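Long-range contacts in 3-oxosteroid 1-dehydrogenase (PDB 7P18), which probably catalyses, with FAD as cofactor, the 1,2-dehydrogenation of 3-oxosteroids to 3-oxo-Delta(1)-steroids, handing the electrons to an acceptor: residues H113-Y118 and G129-P134; I63-D68 and G124-G129. All blocks are in the same frame, centred on the assembly; numbering follows the deposited sequence.

Interaction 1 (H113-Y118 and G129-P134). With ANB (androsta-1,4-diene-3,17-dione), chain D.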
ATOM      1  N   HIS A 113      -9.043  -7.795  13.825  1.00 23.51           N
ATOM      2  CA  HIS A 113     -10.110  -7.450  14.796  1.00 24.55           C
ATOM      3  C   HIS A 113      -9.753  -6.197  15.594  1.00 26.12           C
ATOM      4  O   HIS A 113     -10.690  -5.456  16.020  1.00 26.36           O
ATOM      5  CB  HIS A 113     -10.408  -8.646  15.731  1.00 25.73           C
ATOM      6  CG  HIS A 113     -10.867  -9.851  14.985  1.00 24.44           C
ATOM      7  ND1 HIS A 113     -12.112  -9.904  14.381  1.00 25.34           N
ATOM      8  CD2 HIS A 113     -10.283 -11.049  14.762  1.00 26.29           C
ATOM      9  CE1 HIS A 113     -12.269 -11.054  13.783  1.00 26.64           C
ATOM     10  NE2 HIS A 113     -11.147 -11.782  13.991  1.00 25.36           N
ATOM     11  N   ARG A 114      -8.466  -5.959  15.817  1.00 23.18           N
ATOM     12  CA  ARG A 114      -8.024  -4.839  16.701  1.00 26.83           C
ATOM     13  C   ARG A 114      -7.491  -3.647  15.898  1.00 25.13           C
ATOM     14  O   ARG A 114      -7.012  -2.670  16.530  1.00 25.32           O
ATOM     15  CB  ARG A 114      -6.947  -5.353  17.665  1.00 30.44           C
ATOM     16  CG  ARG A 114      -7.411  -6.476  18.578  1.00 38.47           C
ATOM     17  CD  ARG A 114      -6.213  -7.142  19.251  1.00 42.25           C
ATOM     18  NE  ARG A 114      -5.483  -6.166  20.043  1.00 51.73           N
ATOM     19  CZ  ARG A 114      -4.213  -6.270  20.406  1.00 53.69           C
ATOM     20  NH1 ARG A 114      -3.504  -7.349  20.104  1.00 47.35           N
ATOM     21  NH2 ARG A 114      -3.671  -5.286  21.104  1.00 58.23           N
ATOM     22  N   TYR A 115      -7.518  -3.710  14.573  1.00 24.95           N
ATOM     23  CA  TYR A 115      -6.857  -2.694  13.710  1.00 23.35           C
ATOM     24  C   TYR A 115      -7.858  -1.564  13.503  1.00 22.33           C
ATOM     25  O   TYR A 115      -8.781  -1.720  12.732  1.00 21.67           O
ATOM     26  CB  TYR A 115      -6.452  -3.306  12.381  1.00 27.40           C
ATOM     27  CG  TYR A 115      -5.282  -2.643  11.705  1.00 26.25           C
ATOM     28  CD1 TYR A 115      -5.044  -1.270  11.786  1.00 25.69           C
ATOM     29  CD2 TYR A 115      -4.421  -3.418  10.965  1.00 27.53           C
ATOM     30  CE1 TYR A 115      -3.932  -0.700  11.165  1.00 26.66           C
ATOM     31  CE2 TYR A 115      -3.298  -2.868  10.360  1.00 31.01           C
ATOM     32  CZ  TYR A 115      -3.071  -1.513  10.441  1.00 27.88           C
ATOM     33  OH  TYR A 115      -1.938  -1.064   9.813  1.00 34.12           O
ATOM     34  N   PRO A 116      -7.724  -0.408  14.180  1.00 21.59           N
ATOM     35  CA  PRO A 116      -8.718   0.649  14.079  1.00 22.96           C
ATOM     36  C   PRO A 116      -8.720   1.354  12.727  1.00 22.31           C
ATOM     37  O   PRO A 116      -7.673   1.430  12.082  1.00 21.23           O
ATOM     38  CB  PRO A 116      -8.314   1.667  15.157  1.00 22.97           C
ATOM     39  CG  PRO A 116      -7.314   0.909  15.992  1.00 23.44           C
ATOM     40  CD  PRO A 116      -6.619  -0.015  15.043  1.00 24.22           C
ATOM     41  N   ASP A 117      -9.905   1.831  12.323  1.00 22.01           N
ATOM     42  CA  ASP A 117     -10.017   2.783  11.187  1.00 19.54           C
ATOM     43  C   ASP A 117      -9.083   3.983  11.440  1.00 20.08           C
ATOM     44  O   ASP A 117      -8.829   4.353  12.600  1.00 19.02           O
ATOM     45  CB  ASP A 117     -11.455   3.230  11.000  1.00 19.11           C
ATOM     46  CG  ASP A 117     -12.364   2.141  10.457  1.00 21.25           C
ATOM     47  OD1 ASP A 117     -11.842   1.108   9.959  1.00 20.40           O
ATOM     48  OD2 ASP A 117     -13.575   2.351  10.534  1.00 22.18           O
ATOM     49  N   TYR A 118      -8.594   4.618  10.378  1.00 20.30           N
ATOM     50  CA  TYR A 118      -7.540   5.664  10.524  1.00 21.69           C
ATOM     51  C   TYR A 118      -8.067   6.978  11.082  1.00 20.85           C
ATOM     52  O   TYR A 118      -7.258   7.792  11.503  1.00 22.39           O
ATOM     53  CB  TYR A 118      -6.820   5.829   9.183  1.00 21.84           C
ATOM     54  CG  TYR A 118      -5.835   4.725   8.868  1.00 22.07           C
ATOM     55  CD1 TYR A 118      -5.756   3.537   9.592  1.00 20.74           C
ATOM     56  CD2 TYR A 118      -4.970   4.869   7.800  1.00 26.85           C
ATOM     57  CE1 TYR A 118      -4.863   2.532   9.257  1.00 22.58           C
ATOM     58  CE2 TYR A 118      -4.058   3.888   7.462  1.00 28.45           C
ATOM     59  CZ  TYR A 118      -3.980   2.725   8.205  1.00 26.39           C
ATOM     60  OH  TYR A 118      -3.075   1.772   7.815  1.00 27.11           O
ATOM     61  N   GLY A 129     -11.729  -4.342  12.828  1.00 22.48           N
ATOM     62  CA  GLY A 129     -12.538  -5.383  12.189  1.00 22.38           C
ATOM     63  C   GLY A 129     -12.911  -5.069  10.749  1.00 21.99           C
ATOM     64  O   GLY A 129     -13.273  -6.019  10.064  1.00 23.45           O
ATOM     65  N   ARG A 130     -12.861  -3.805  10.280  1.00 20.38           N
ATOM     66  CA  ARG A 130     -13.152  -3.536   8.842  1.00 19.67           C
ATOM     67  C   ARG A 130     -11.966  -3.964   7.970  1.00 19.28           C
ATOM     68  O   ARG A 130     -12.173  -4.531   6.892  1.00 21.03           O
ATOM     69  CB  ARG A 130     -13.492  -2.058   8.614  1.00 21.03           C
ATOM     70  CG  ARG A 130     -14.744  -1.564   9.318  1.00 23.12           C
ATOM     71  CD  ARG A 130     -15.073  -0.151   8.868  1.00 22.15           C
ATOM     72  NE  ARG A 130     -16.439   0.235   9.171  1.00 22.59           N
ATOM     73  CZ  ARG A 130     -16.865   1.487   9.369  1.00 23.05           C
ATOM     74  NH1 ARG A 130     -16.036   2.528   9.354  1.00 20.76           N
ATOM     75  NH2 ARG A 130     -18.161   1.697   9.549  1.00 21.32           N
ATOM     76  N   THR A 131     -10.747  -3.696   8.420  1.00 21.08           N
ATOM     77  CA  THR A 131      -9.503  -4.197   7.793  1.00 20.85           C
ATOM     78  C   THR A 131      -9.501  -5.734   7.854  1.00 19.67           C
ATOM     79  O   THR A 131      -9.767  -6.265   8.929  1.00 19.98           O
ATOM     80  CB  THR A 131      -8.266  -3.607   8.465  1.00 22.53           C
ATOM     81  OG1 THR A 131      -8.228  -2.190   8.285  1.00 22.64           O
ATOM     82  CG2 THR A 131      -7.011  -4.247   7.917  1.00 23.98           C
ATOM     83  N   MET A 132      -9.199  -6.369   6.730  1.00 21.16           N
ATOM     84  CA  MET A 132      -9.064  -7.831   6.570  1.00 22.57           C
ATOM     85  C   MET A 132      -7.722  -8.147   5.907  1.00 25.26           C
ATOM     86  O   MET A 132      -7.209  -7.305   5.097  1.00 20.96           O
ATOM     87  CB  MET A 132     -10.202  -8.421   5.740  1.00 22.17           C
ATOM     88  CG  MET A 132     -11.622  -8.012   6.189  1.00 21.49           C
ATOM     89  SD  MET A 132     -12.900  -8.847   5.203  1.00 22.10           S
ATOM     90  CE  MET A 132     -12.967 -10.430   6.032  1.00 23.80           C
ATOM     91  N   GLU A 133      -7.183  -9.326   6.224  1.00 21.54           N
ATOM     92  CA  GLU A 133      -5.894  -9.774   5.644  1.00 24.22           C
ATOM     93  C   GLU A 133      -5.955 -11.255   5.278  1.00 24.49           C
ATOM     94  O   GLU A 133      -6.874 -11.992   5.696  1.00 23.18           O
ATOM     95  CB  GLU A 133      -4.782  -9.465   6.628  1.00 24.09           C
ATOM     96  CG  GLU A 133      -4.703 -10.445   7.809  1.00 27.23           C
ATOM     97  CD  GLU A 133      -3.365 -10.368   8.517  1.00 27.89           C
ATOM     98  OE1 GLU A 133      -2.305 -10.196   7.798  1.00 26.15           O
ATOM     99  OE2 GLU A 133      -3.389 -10.395   9.774  1.00 26.37           O
ATOM    100  N   PRO A 134      -4.994 -11.709   4.450  1.00 23.98           N
ATOM    101  CA  PRO A 134      -4.929 -13.102   4.023  1.00 24.82           C
ATOM    102  C   PRO A 134      -4.344 -14.057   5.068  1.00 24.19           C
ATOM    103  O   PRO A 134      -3.448 -13.666   5.837  1.00 26.22           O
ATOM    104  CB  PRO A 134      -3.959 -13.113   2.842  1.00 27.39           C
ATOM    105  CG  PRO A 134      -3.631 -11.655   2.562  1.00 24.79           C
ATOM    106  CD  PRO A 134      -3.981 -10.870   3.793  1.00 22.07           C
TER
HETATM  107  C1  ANB D 602       0.271  -0.663   4.761  0.77 58.59           C
HETATM  108  C10 ANB D 602       0.097  -1.537   5.966  0.77 57.18           C
HETATM  109  C11 ANB D 602       2.617  -2.229   5.887  0.77 64.73           C
HETATM  110  C12 ANB D 602       3.677  -3.303   6.169  0.77 68.97           C
HETATM  111  C13 ANB D 602       3.416  -3.980   7.502  0.77 71.57           C
HETATM  112  C14 ANB D 602       2.023  -4.621   7.432  0.77 69.75           C
HETATM  113  C15 ANB D 602       1.988  -5.557   8.647  0.77 70.23           C
HETATM  114  C16 ANB D 602       3.425  -6.098   8.738  0.77 71.86           C
HETATM  115  C17 ANB D 602       4.263  -5.194   7.858  0.77 73.67           C
HETATM  116  C18 ANB D 602       3.601  -3.018   8.700  0.77 70.34           C
HETATM  117  C19 ANB D 602       0.226  -0.616   7.211  0.77 59.71           C
HETATM  118  C2  ANB D 602      -0.735  -0.078   4.107  0.77 58.87           C
HETATM  119  C3  ANB D 602      -2.118  -0.494   4.340  0.77 47.96           C
HETATM  120  C4  ANB D 602      -2.255  -1.698   5.149  0.77 50.90           C
HETATM  121  C5  ANB D 602      -1.286  -2.153   5.956  0.77 54.20           C
HETATM  122  C6  ANB D 602      -1.564  -3.243   6.954  0.77 57.28           C
HETATM  123  C7  ANB D 602      -0.456  -4.282   7.049  0.77 61.87           C
HETATM  124  C8  ANB D 602       0.899  -3.610   7.228  0.77 65.05           C
HETATM  125  C9  ANB D 602       1.158  -2.703   6.002  0.77 60.21           C
HETATM  126  O1  ANB D 602      -3.086   0.109   3.857  0.77 29.33           O
HETATM  127  O2  ANB D 602       5.408  -5.405   7.528  0.77 68.66           O
HETATM  128  O   HOH W   1     -10.983  -1.458  10.868  1.00 22.08           O
HETATM  129  O   HOH W   2      -7.774   0.319   9.509  1.00 21.95           O

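Interaction 2 (I63-D68 and G124-G129)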
ATOM      1  N   ILE A  63     -17.639  -7.129  16.016  1.00 23.40           N
ATOM      2  CA  ILE A  63     -18.426  -5.975  16.500  1.00 23.60           C
ATOM      3  C   ILE A  63     -19.463  -5.604  15.439  1.00 22.75           C
ATOM      4  O   ILE A  63     -19.351  -6.012  14.259  1.00 22.10           O
ATOM      5  CB  ILE A  63     -17.510  -4.807  16.877  1.00 25.04           C
ATOM      6  CG1 ILE A  63     -16.683  -4.302  15.681  1.00 27.60           C
ATOM      7  CG2 ILE A  63     -16.639  -5.189  18.063  1.00 27.51           C
ATOM      8  CD1 ILE A  63     -16.003  -2.986  15.954  1.00 29.98           C
ATOM      9  N   LYS A  64     -20.444  -4.803  15.820  1.00 23.15           N
ATOM     10  CA  LYS A  64     -21.528  -4.493  14.864  1.00 24.56           C
ATOM     11  C   LYS A  64     -21.102  -3.321  13.972  1.00 25.44           C
ATOM     12  O   LYS A  64     -20.441  -2.383  14.433  1.00 26.08           O
ATOM     13  CB  LYS A  64     -22.882  -4.281  15.547  1.00 29.62           C
ATOM     14  CG  LYS A  64     -24.069  -4.905  14.792  1.00 31.03           C
ATOM     15  CD  LYS A  64     -24.002  -6.443  14.619  1.00 30.11           C
ATOM     16  CE  LYS A  64     -24.978  -6.960  13.579  1.00 28.37           C
ATOM     17  NZ  LYS A  64     -25.102  -8.461  13.639  1.00 28.35           N
ATOM     18  N   ASP A  65     -21.530  -3.400  12.725  1.00 22.67           N
ATOM     19  CA  ASP A  65     -21.271  -2.391  11.675  1.00 24.10           C
ATOM     20  C   ASP A  65     -22.509  -2.326  10.783  1.00 25.76           C
ATOM     21  O   ASP A  65     -23.463  -3.135  10.966  1.00 23.18           O
ATOM     22  CB  ASP A  65     -20.018  -2.780  10.885  1.00 22.65           C
ATOM     23  CG  ASP A  65     -19.361  -1.624  10.146  1.00 24.22           C
ATOM     24  OD1 ASP A  65     -19.846  -0.485  10.275  1.00 22.61           O
ATOM     25  OD2 ASP A  65     -18.387  -1.899   9.402  1.00 20.80           O
ATOM     26  N   SER A  66     -22.534  -1.381   9.868  1.00 24.58           N
ATOM     27  CA  SER A  66     -23.687  -1.195   8.972  1.00 26.46           C
ATOM     28  C   SER A  66     -23.272  -0.388   7.767  1.00 27.70           C
ATOM     29  O   SER A  66     -22.341   0.431   7.872  1.00 24.68           O
ATOM     30  CB  SER A  66     -24.847  -0.510   9.677  1.00 24.93           C
ATOM     31  OG  SER A  66     -24.539   0.789  10.118  1.00 23.97           O
ATOM     32  N   PHE A  67     -24.009  -0.608   6.697  1.00 27.37           N
ATOM     33  CA  PHE A  67     -23.907   0.151   5.441  1.00 28.23           C
ATOM     34  C   PHE A  67     -23.997   1.650   5.757  1.00 25.23           C
ATOM     35  O   PHE A  67     -23.164   2.450   5.258  1.00 23.41           O
ATOM     36  CB  PHE A  67     -25.010  -0.314   4.494  1.00 28.28           C
ATOM     37  CG  PHE A  67     -24.981   0.361   3.149  1.00 26.57           C
ATOM     38  CD1 PHE A  67     -25.614   1.574   2.952  1.00 29.73           C
ATOM     39  CD2 PHE A  67     -24.327  -0.233   2.087  1.00 26.21           C
ATOM     40  CE1 PHE A  67     -25.621   2.182   1.699  1.00 25.40           C
ATOM     41  CE2 PHE A  67     -24.302   0.377   0.844  1.00 26.20           C
ATOM     42  CZ  PHE A  67     -24.957   1.577   0.652  1.00 27.44           C
ATOM     43  N   ASP A  68     -24.988   2.064   6.531  1.00 24.80           N
ATOM     44  CA  ASP A  68     -25.206   3.525   6.745  1.00 24.54           C
ATOM     45  C   ASP A  68     -24.055   4.146   7.562  1.00 24.48           C
ATOM     46  O   ASP A  68     -23.660   5.291   7.265  1.00 22.15           O
ATOM     47  CB  ASP A  68     -26.541   3.806   7.422  1.00 26.78           C
ATOM     48  CG  ASP A  68     -26.943   5.260   7.315  1.00 26.79           C
ATOM     49  OD1 ASP A  68     -27.016   5.768   6.177  1.00 28.74           O
ATOM     50  OD2 ASP A  68     -27.062   5.882   8.367  1.00 29.88           O
ATOM     51  N   GLY A 124     -18.983   7.471  12.220  1.00 20.93           N
ATOM     52  CA  GLY A 124     -19.089   6.184  11.519  1.00 21.14           C
ATOM     53  C   GLY A 124     -17.803   5.354  11.517  1.00 21.41           C
ATOM     54  O   GLY A 124     -17.792   4.286  10.865  1.00 22.37           O
ATOM     55  N   ALA A 125     -16.781   5.802  12.214  1.00 21.33           N
ATOM     56  CA  ALA A 125     -15.491   5.103  12.399  1.00 21.57           C
ATOM     57  C   ALA A 125     -15.714   3.865  13.254  1.00 23.10           C
ATOM     58  O   ALA A 125     -16.597   3.897  14.094  1.00 20.76           O
ATOM     59  CB  ALA A 125     -14.491   5.992  13.058  1.00 22.35           C
ATOM     60  N   LYS A 126     -14.924   2.824  13.023  1.00 22.87           N
ATOM     61  CA  LYS A 126     -14.933   1.603  13.867  1.00 21.20           C
ATOM     62  C   LYS A 126     -13.558   1.421  14.487  1.00 23.47           C
ATOM     63  O   LYS A 126     -12.520   1.829  13.930  1.00 20.63           O
ATOM     64  CB  LYS A 126     -15.414   0.427  13.021  1.00 21.35           C
ATOM     65  CG  LYS A 126     -16.878   0.506  12.621  1.00 22.81           C
ATOM     66  CD  LYS A 126     -17.841   0.320  13.819  1.00 21.82           C
ATOM     67  CE  LYS A 126     -19.242   0.776  13.459  1.00 24.17           C
ATOM     68  NZ  LYS A 126     -20.218   0.448  14.534  1.00 26.01           N
ATOM     69  N   PRO A 127     -13.526   0.804  15.689  1.00 21.89           N
ATOM     70  CA  PRO A 127     -12.275   0.567  16.410  1.00 22.39           C
ATOM     71  C   PRO A 127     -11.493  -0.688  15.990  1.00 23.68           C
ATOM     72  O   PRO A 127     -10.418  -0.926  16.518  1.00 24.12           O
ATOM     73  CB  PRO A 127     -12.784   0.472  17.855  1.00 21.09           C
ATOM     74  CG  PRO A 127     -14.132  -0.153  17.721  1.00 21.93           C
ATOM     75  CD  PRO A 127     -14.732   0.469  16.478  1.00 23.94           C
ATOM     76  N   GLY A 128     -12.035  -1.470  15.053  1.00 22.46           N
ATOM     77  CA  GLY A 128     -11.369  -2.663  14.516  1.00 21.38           C
ATOM     78  C   GLY A 128     -12.271  -3.398  13.568  1.00 21.20           C
ATOM     79  O   GLY A 128     -13.449  -3.042  13.477  1.00 23.71           O
ATOM     80  N   GLY A 129     -11.729  -4.342  12.828  1.00 22.48           N
ATOM     81  CA  GLY A 129     -12.538  -5.383  12.189  1.00 22.38           C
ATOM     82  C   GLY A 129     -12.911  -5.069  10.749  1.00 21.99           C
ATOM     83  O   GLY A 129     -13.273  -6.019  10.064  1.00 23.45           O
TER

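Interaction 1 (H113-Y118 and G129-P134)
The ring of Y115 meets the methyl of T131 obliquely, its CD2 lying 4.1 Å from T131 CG2. Further along the same ring, and again at a slant, C6 of the bound androstadienedione comes to 3.8 Å from Y115 CE2. Y115 CG stands anti to the backbone N (chi1 -153°), beside the carbonyl carbon. At the far end of the ring Y115 OH, hydrogen-bonded to Y467 OH, lies 3.4 Å from ANB C19. The Y118 ring receives Y115 CE1 and P116 O at its edge, in its plane.

The second flat pair is ionic. The D117 and R130 side chains cross at about a right angle, yet carboxylate and guanidinium planes are only 22° apart. D117 OD2 and R130 NH1, 2.7 Å apart, form a salt bridge whose hydrogen bond is bent to 128° and weak. The pair is also tied to the intervening loop, R130 NH1 by G124 O and D117 OD2 probably by K126 N.

Two waters fill in between the segments. Water 1 donates to Y115 O at 2.9 Å and to D117 OD1 at 2.9 Å, and weakly accepts from T131 N. Water 2 donates to P116 O at 2.8 Å and to T131 OG1 at 2.8 Å, a hydroxyl also bonded to A539 O in the steroid pocket.

Segment 113-118 follows strand 109-111, and the chain returns at 129-134 into strand 131-138, which pairs antiparallel with 109-111, 53-54 and 205-206. Helix 67-78 packs beside the charged end, where Y73 touches both D117 and R130, while W54 of strand 53-54 meets R130 and T131.

Interaction 2 (I63-D68 and G124-G129)
K126 reaches across to the backbone at K64: its ammonium NZ donates to K64 O at 2.8 Å. The nitrogen approaches with a C=O...N angle of 144° and is tilted 25° from the carbonyl plane. On the way the lysine chain bends at chi2 (-69°), and its methylenes pass D65 obliquely, with K126 CE 3.5 Å from D65 OD1. The carboxylate therefore touches the aliphatic part of the lysine while the charges stay apart, D65 OD1 and K126 NZ being 4.4 Å from each other, beyond salt-bridge distance.

The apolar half of the contact belongs to I63. Its terminal methyl meets the proline ring tip to tip, I63 CD1 being 3.7 Å from P127 CD. The same methyl also lies against the following peptide, 3.6 Å from G128 O. I63 and P127 are both exposed, so this patch lies at the surface.

In the next shell, backbone NH groups and charged side chains hold the polar ends. K126 NZ makes a salt bridge with E69 OE2 as well as its bond to K64 O. D65 is held from within its own segment by S66 N, which donates weakly to D65 OD1 at 2.9 Å, and from outside by N57 N on OD2 and a salt bridge from R130 to OD1.

Beyond D65 the chain turns into helix 67-78. S66 occupies the N-cap position, its hydroxyl capping a backbone N in the first turn and also bonding to E69 OE1. The arrangement is a loop-to-loop contact at the N-terminus of a serine-capped helix, away from the steroid and flavin sites, in which one lysine ties the loop before strand 131-138 to both the helix approach and its first turn.

Overall arrangement
Interaction 1 is the inner contact, almost wholly buried and reaching the steroid; interaction 2 lies further from the centre of the chain, partly exposed at the start of helix 67-78. Both use the loop between strands 109-111 and 131-138, and they share G129, with their centres 10 Å apart. Inside, an ion pair, bridging waters and an aromatic ring lie next to the steroid pocket, which Y115 enters. Outside, a lysine bonded to a carbonyl and an isoleucine-proline patch join two loops. The arginine of the inner ion pair spans both contacts, its R130 NH2 lying 2.9 Å from D65 OD1. P116 CB also packs on P127 O.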